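Local coordinates for endonuclease V (Homo sapiens, PDB 6OZE), which cleaves inosine-containing RNA as a metal-ion-dependent, inosine-specific endoribonuclease of the RNase H-like clan, at residues A14-H19 with L134-D139; V77-P82 with A89-P94. The protein carries 4 engineered substitutions. All blocks are in the same frame, centred on the assembly; numbering follows the deposited sequence.

Interaction 1: A14-H19 with L134-D139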
loop_
_atom_site.group_PDB
_atom_site.type_symbol
_atom_site.label_atom_id
_atom_site.label_comp_id
_atom_site.label_asym_id
_atom_site.label_seq_id
_atom_site.Cartn_x
_atom_site.Cartn_y
_atom_site.Cartn_z
ATOM N N ALA A 14 -14.386 -3.383 11.557
ATOM C CA ALA A 14 -15.657 -2.734 11.250
ATOM C C ALA A 14 -15.700 -1.321 11.815
ATOM O O ALA A 14 -16.166 -0.390 11.147
ATOM C CB ALA A 14 -16.826 -3.569 11.782
ATOM N N ARG A 15 -15.198 -1.136 13.042
ATOM C CA ARG A 15 -15.183 0.198 13.637
ATOM C C ARG A 15 -14.386 1.162 12.778
ATOM O O ARG A 15 -14.819 2.291 12.516
ATOM C CB ARG A 15 -14.560 0.141 15.039
ATOM C CG ARG A 15 -14.528 1.502 15.754
ATOM C CD ARG A 15 -13.919 1.410 17.166
ATOM N NE ARG A 15 -12.448 1.361 17.140
ATOM C CZ ARG A 15 -11.659 2.401 17.414
ATOM N NH1 ARG A 15 -12.185 3.584 17.709
ATOM N NH2 ARG A 15 -10.338 2.258 17.418
ATOM N N LEU A 16 -13.203 0.739 12.360
ATOM C CA LEU A 16 -12.312 1.625 11.628
ATOM C C LEU A 16 -12.761 1.813 10.183
ATOM O O LEU A 16 -12.611 2.907 9.627
ATOM C CB LEU A 16 -10.884 1.083 11.682
ATOM C CG LEU A 16 -10.288 1.029 13.094
ATOM C CD1 LEU A 16 -8.871 0.495 13.004
ATOM C CD2 LEU A 16 -10.306 2.406 13.720
ATOM N N LYS A 17 -13.324 0.765 9.565
ATOM C CA LYS A 17 -13.771 0.869 8.173
ATOM C C LYS A 17 -14.832 1.946 8.004
ATOM O O LYS A 17 -14.946 2.548 6.925
ATOM C CB LYS A 17 -14.319 -0.477 7.698
ATOM C CG LYS A 17 -14.776 -0.519 6.236
ATOM C CD LYS A 17 -15.333 -1.892 5.897
ATOM C CE LYS A 17 -15.705 -1.998 4.425
ATOM N NZ LYS A 17 -16.234 -3.354 4.096
ATOM N N ALA A 18 -15.628 2.192 9.046
ATOM C CA ALA A 18 -16.647 3.229 8.983
ATOM C C ALA A 18 -16.044 4.619 8.830
ATOM O O ALA A 18 -16.766 5.556 8.473
ATOM C CB ALA A 18 -17.548 3.165 10.215
ATOM N N HIS A 19 -14.744 4.770 9.087
ATOM C CA HIS A 19 -14.051 6.045 8.959
ATOM C C HIS A 19 -13.310 6.204 7.639
ATOM O O HIS A 19 -12.720 7.263 7.416
ATOM C CB HIS A 19 -13.076 6.258 10.120
ATOM C CG HIS A 19 -13.755 6.469 11.436
ATOM N ND1 HIS A 19 -14.134 5.426 12.254
ATOM C CD2 HIS A 19 -14.150 7.603 12.060
ATOM C CE1 HIS A 19 -14.714 5.910 13.339
ATOM N NE2 HIS A 19 -14.736 7.228 13.246
ATOM N N LEU A 134 -3.958 1.467 7.892
ATOM C CA LEU A 134 -2.939 2.474 8.158
ATOM C C LEU A 134 -3.451 3.871 7.821
ATOM O O LEU A 134 -3.180 4.831 8.553
ATOM C CB LEU A 134 -1.670 2.146 7.362
ATOM C CG LEU A 134 -0.486 3.091 7.557
ATOM C CD1 LEU A 134 0.057 3.013 8.999
ATOM C CD2 LEU A 134 0.601 2.743 6.558
ATOM N N GLY A 135 -4.192 4.010 6.711
ATOM C CA GLY A 135 -4.693 5.324 6.334
ATOM C C GLY A 135 -5.624 5.934 7.368
ATOM O O GLY A 135 -5.512 7.115 7.708
ATOM N N VAL A 136 -6.576 5.150 7.875
ATOM C CA VAL A 136 -7.532 5.687 8.844
ATOM C C VAL A 136 -6.821 6.101 10.129
ATOM O O VAL A 136 -7.143 7.129 10.736
ATOM C CB VAL A 136 -8.664 4.671 9.105
ATOM C CG1 VAL A 136 -9.426 5.012 10.375
ATOM C CG2 VAL A 136 -9.623 4.622 7.914
ATOM N N LEU A 137 -5.849 5.292 10.570
ATOM C CA LEU A 137 -5.184 5.569 11.840
ATOM C C LEU A 137 -4.189 6.722 11.735
ATOM O O LEU A 137 -4.058 7.496 12.686
ATOM C CB LEU A 137 -4.519 4.297 12.366
ATOM C CG LEU A 137 -5.483 3.237 12.907
ATOM C CD1 LEU A 137 -4.708 1.986 13.284
ATOM C CD2 LEU A 137 -6.266 3.752 14.114
ATOM N N THR A 138 -3.499 6.871 10.600
ATOM C CA THR A 138 -2.647 8.041 10.393
ATOM C C THR A 138 -3.429 9.260 9.925
ATOM O O THR A 138 -2.900 10.377 9.998
ATOM C CB THR A 138 -1.568 7.759 9.345
ATOM O OG1 THR A 138 -2.184 7.444 8.093
ATOM C CG2 THR A 138 -0.673 6.600 9.778
ATOM N N ASP A 139 -4.672 9.067 9.463
ATOM C CA ASP A 139 -5.453 10.095 8.762
ATOM C C ASP A 139 -4.662 10.715 7.613
ATOM O O ASP A 139 -4.636 11.930 7.435
ATOM C CB ASP A 139 -5.997 11.164 9.700
ATOM C CG ASP A 139 -7.207 11.873 9.121
ATOM O OD1 ASP A 139 -7.928 11.256 8.299
ATOM O OD2 ASP A 139 -7.429 13.045 9.482
#
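Val136 packs against Leu16 and His19 through van der Waals contacts. In one of its two modelled conformers, the CG1 branch, anti to the backbone N (chi1 163°), lies 3.9 Å from His19 CB and also faces Leu16, whose CD2 makes an apolar contact 4.3 Å from Val136 CG1. The other branch, CG2, rests against the backbone there, 3.8 Å from Leu16 O. That carbonyl already accepts the backbone bond from His19 N, so the valine methyl packs beside a satisfied oxygen. Leu16 CD2 also reaches Leu137 CD2 at 4.3 Å, a second apolar contact, and the leucine thus spans two successive residues of helix 130-138. These spacings describe light van der Waals packing between the two segments.

No polar bond joins the two segments; His19 and Thr138 bond within their own. His19 turns its ring away from Val136 and back over its own helix, where ND1 donates to Arg15 O at 3.2 Å; the oxygen lies close to the ring plane, although the N-H...O angle of 143° is bent. One face of the Arg15 guanidinium lies over Leu16 CD2, which is offset toward its rim, while NE forms a salt bridge with Glu12. In the partner helix, Thr138 OG1 and Thr138 N approach Leu134 O from opposite faces of the carbonyl plane, just before Asp139, with positive phi, closes the helix in a Schellman motif.

Phe128 touches Leu16 and Val20 touches Val136, while Leu137 extends onto Leu97 of helix 89-106. The contact therefore joins the N-terminal helix to helix 130-138, which leads into sheet strand 142-146.

Interaction 2: V77-P82 with A89-P94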
loop_
_atom_site.group_PDB
_atom_site.type_symbol
_atom_site.label_atom_id
_atom_site.label_comp_id
_atom_site.label_asym_id
_atom_site.label_seq_id
_atom_site.Cartn_x
_atom_site.Cartn_y
_atom_site.Cartn_z
ATOM N N VAL A 77 11.759 -5.369 13.852
ATOM C CA VAL A 77 10.609 -5.498 14.737
ATOM C C VAL A 77 10.242 -6.971 14.848
ATOM O O VAL A 77 10.630 -7.795 14.021
ATOM C CB VAL A 77 9.391 -4.690 14.219
ATOM C CG1 VAL A 77 9.724 -3.199 14.131
ATOM C CG2 VAL A 77 8.949 -5.209 12.864
ATOM N N SER A 78 9.487 -7.301 15.894
ATOM C CA SER A 78 8.981 -8.654 16.105
ATOM C C SER A 78 7.461 -8.631 15.980
ATOM O O SER A 78 6.789 -7.982 16.786
ATOM C CB SER A 78 9.376 -9.170 17.485
ATOM O OG SER A 78 10.780 -9.336 17.583
ATOM N N LEU A 79 6.933 -9.340 14.981
ATOM C CA LEU A 79 5.495 -9.375 14.697
ATOM C C LEU A 79 4.892 -10.513 15.506
ATOM O O LEU A 79 4.794 -11.652 15.046
ATOM C CB LEU A 79 5.239 -9.575 13.207
ATOM C CG LEU A 79 5.927 -8.641 12.209
ATOM C CD1 LEU A 79 5.229 -8.694 10.858
ATOM C CD2 LEU A 79 5.950 -7.227 12.703
ATOM N N THR A 80 4.486 -10.202 16.733
ATOM C CA THR A 80 4.043 -11.239 17.652
ATOM C C THR A 80 2.545 -11.520 17.582
ATOM O O THR A 80 2.099 -12.537 18.124
ATOM C CB THR A 80 4.476 -10.887 19.078
ATOM O OG1 THR A 80 4.049 -9.554 19.389
ATOM C CG2 THR A 80 5.989 -10.972 19.205
ATOM N N ALA A 81 1.767 -10.665 16.928
ATOM C CA ALA A 81 0.356 -10.962 16.732
ATOM C C ALA A 81 0.212 -12.182 15.823
ATOM O O ALA A 81 1.008 -12.366 14.899
ATOM C CB ALA A 81 -0.360 -9.766 16.107
ATOM N N PRO A 82 -0.773 -13.041 16.070
ATOM C CA PRO A 82 -0.943 -14.224 15.222
ATOM C C PRO A 82 -1.274 -13.848 13.786
ATOM O O PRO A 82 -1.864 -12.799 13.506
ATOM C CB PRO A 82 -2.102 -14.978 15.887
ATOM C CG PRO A 82 -2.765 -13.974 16.783
ATOM C CD PRO A 82 -1.689 -13.043 17.223
ATOM N N ALA A 89 -3.072 -6.748 8.730
ATOM C CA ALA A 89 -2.834 -5.382 9.183
ATOM C C ALA A 89 -2.601 -5.316 10.687
ATOM O O ALA A 89 -1.862 -4.444 11.159
ATOM C CB ALA A 89 -3.985 -4.463 8.768
ATOM N N PHE A 90 -3.198 -6.232 11.461
ATOM C CA PHE A 90 -2.979 -6.223 12.899
ATOM C C PHE A 90 -1.544 -6.563 13.263
ATOM O O PHE A 90 -1.093 -6.207 14.357
ATOM C CB PHE A 90 -3.973 -7.148 13.601
ATOM C CG PHE A 90 -5.372 -6.614 13.607
ATOM C CD1 PHE A 90 -5.797 -5.757 14.611
ATOM C CD2 PHE A 90 -6.254 -6.940 12.594
ATOM C CE1 PHE A 90 -7.085 -5.251 14.604
ATOM C CE2 PHE A 90 -7.545 -6.427 12.578
ATOM C CZ PHE A 90 -7.962 -5.587 13.584
ATOM N N ARG A 91 -0.817 -7.237 12.379
ATOM C CA ARG A 91 0.591 -7.520 12.631
ATOM C C ARG A 91 1.495 -6.358 12.253
ATOM O O ARG A 91 2.496 -6.117 12.936
ATOM C CB ARG A 91 1.026 -8.760 11.847
ATOM C CG ARG A 91 -0.006 -9.873 11.846
ATOM C CD ARG A 91 0.627 -11.203 12.145
ATOM N NE ARG A 91 1.671 -11.567 11.199
ATOM C CZ ARG A 91 2.716 -12.326 11.510
ATOM N NH1 ARG A 91 2.870 -12.782 12.744
ATOM N NH2 ARG A 91 3.614 -12.622 10.589
ATOM N N GLU A 92 1.157 -5.626 11.192
ATOM C CA GLU A 92 2.053 -4.665 10.550
ATOM C C GLU A 92 1.770 -3.214 10.910
ATOM O O GLU A 92 2.711 -2.431 11.096
ATOM C CB GLU A 92 1.960 -4.799 9.027
ATOM C CG GLU A 92 2.481 -6.106 8.473
ATOM C CD GLU A 92 2.497 -6.109 6.955
ATOM O OE1 GLU A 92 2.193 -5.055 6.360
ATOM O OE2 GLU A 92 2.819 -7.158 6.361
ATOM N N VAL A 93 0.493 -2.827 10.985
ATOM C CA VAL A 93 0.160 -1.413 11.207
ATOM C C VAL A 93 0.797 -0.817 12.453
ATOM O O VAL A 93 1.251 0.342 12.389
ATOM C CB VAL A 93 -1.356 -1.193 11.105
ATOM C CG1 VAL A 93 -1.721 0.189 11.616
ATOM C CG2 VAL A 93 -1.826 -1.340 9.667
ATOM N N PRO A 94 0.871 -1.505 13.611
ATOM C CA PRO A 94 1.490 -0.865 14.782
ATOM C C PRO A 94 2.867 -0.298 14.494
ATOM O O PRO A 94 3.200 0.804 14.952
ATOM C CB PRO A 94 1.553 -2.000 15.808
ATOM C CG PRO A 94 0.424 -2.879 15.445
ATOM C CD PRO A 94 0.369 -2.853 13.948
HETATM O O HOH W 1 2.462 -7.865 15.557
#
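The loop leaving strand 69-78 passes the first turns of helix 89-106, coming nearest at Ala81 and Arg91, whose CA atoms are 5.4 Å apart, after an inverse gamma turn centred on Leu79. Water 1 bridges the two backbones, accepting from Ala81 N and donating to Arg91 O.

Arg91 carries most of the side-chain contact. Its chain bends at chi2 (-134°) and chi3 (-59°), which brings the guanidinium back along the loop. NH1 donates to Ala81 O at 2.9 Å with an N-H...O angle of 172°; the oxygen lies in the guanidinium plane and the nitrogen sits nearly along the C=O axis. Leu79 O is also near NH1, but the angle is too poor for a hydrogen bond. Leu79 CB covers one guanidinium face from an offset position, while Arg91 CD lies 3.0 Å from Ala81 O and 3.3 Å from Pro82 O.

In this RNase H-like fold, strand 69-78 is an edge strand of the mixed central sheet, and the contact lies where the chain crosses from that edge into a helix packed beside the sheet. Arg91 also ties the helix to the chain between strands 39-47 and 54-63, because NH2 donates to Ser52 O. The guanidinium thus links two loops.

Van der Waals contacts flank the arginine, two of them methyls resting against helix carbonyls: Leu79 CD2 comes within 3.6 Å of Arg91 O, and Ala81 CB lies 4.0 Å from Phe90 O. Leu79 CD1 approaches Glu92 CG at 4.5 Å; Val45, Phe47 and Phe95 also touch this leucine. The Phe90 ring turns away from the loop, stacking with Trp9 of helix 3-17 and meeting His133 of helix 130-138 edge-to-face.

How the interactions relate
Both contacts are partly buried and lie toward the periphery, their centres about 17 Å apart. Helix 89-106 connects them: it supplies one side of interaction 2, and its Val93 packs on Leu134 and Leu137 of interaction 1, with Val93 CG1 3.9 Å from Leu137 CD1. Helix 3-17 also serves both neighbourhoods. Their chemistry differs with their place. Interaction 1 joins the segment 14-19 to helix 130-138 by sparse apolar packing, Leu16 being its buried residue and His19 and Leu137 its exposed ones. Interaction 2, between an edge-strand loop and a helix, buries more surface and relies on a buried arginine and a bridging water to meet backbone polar groups.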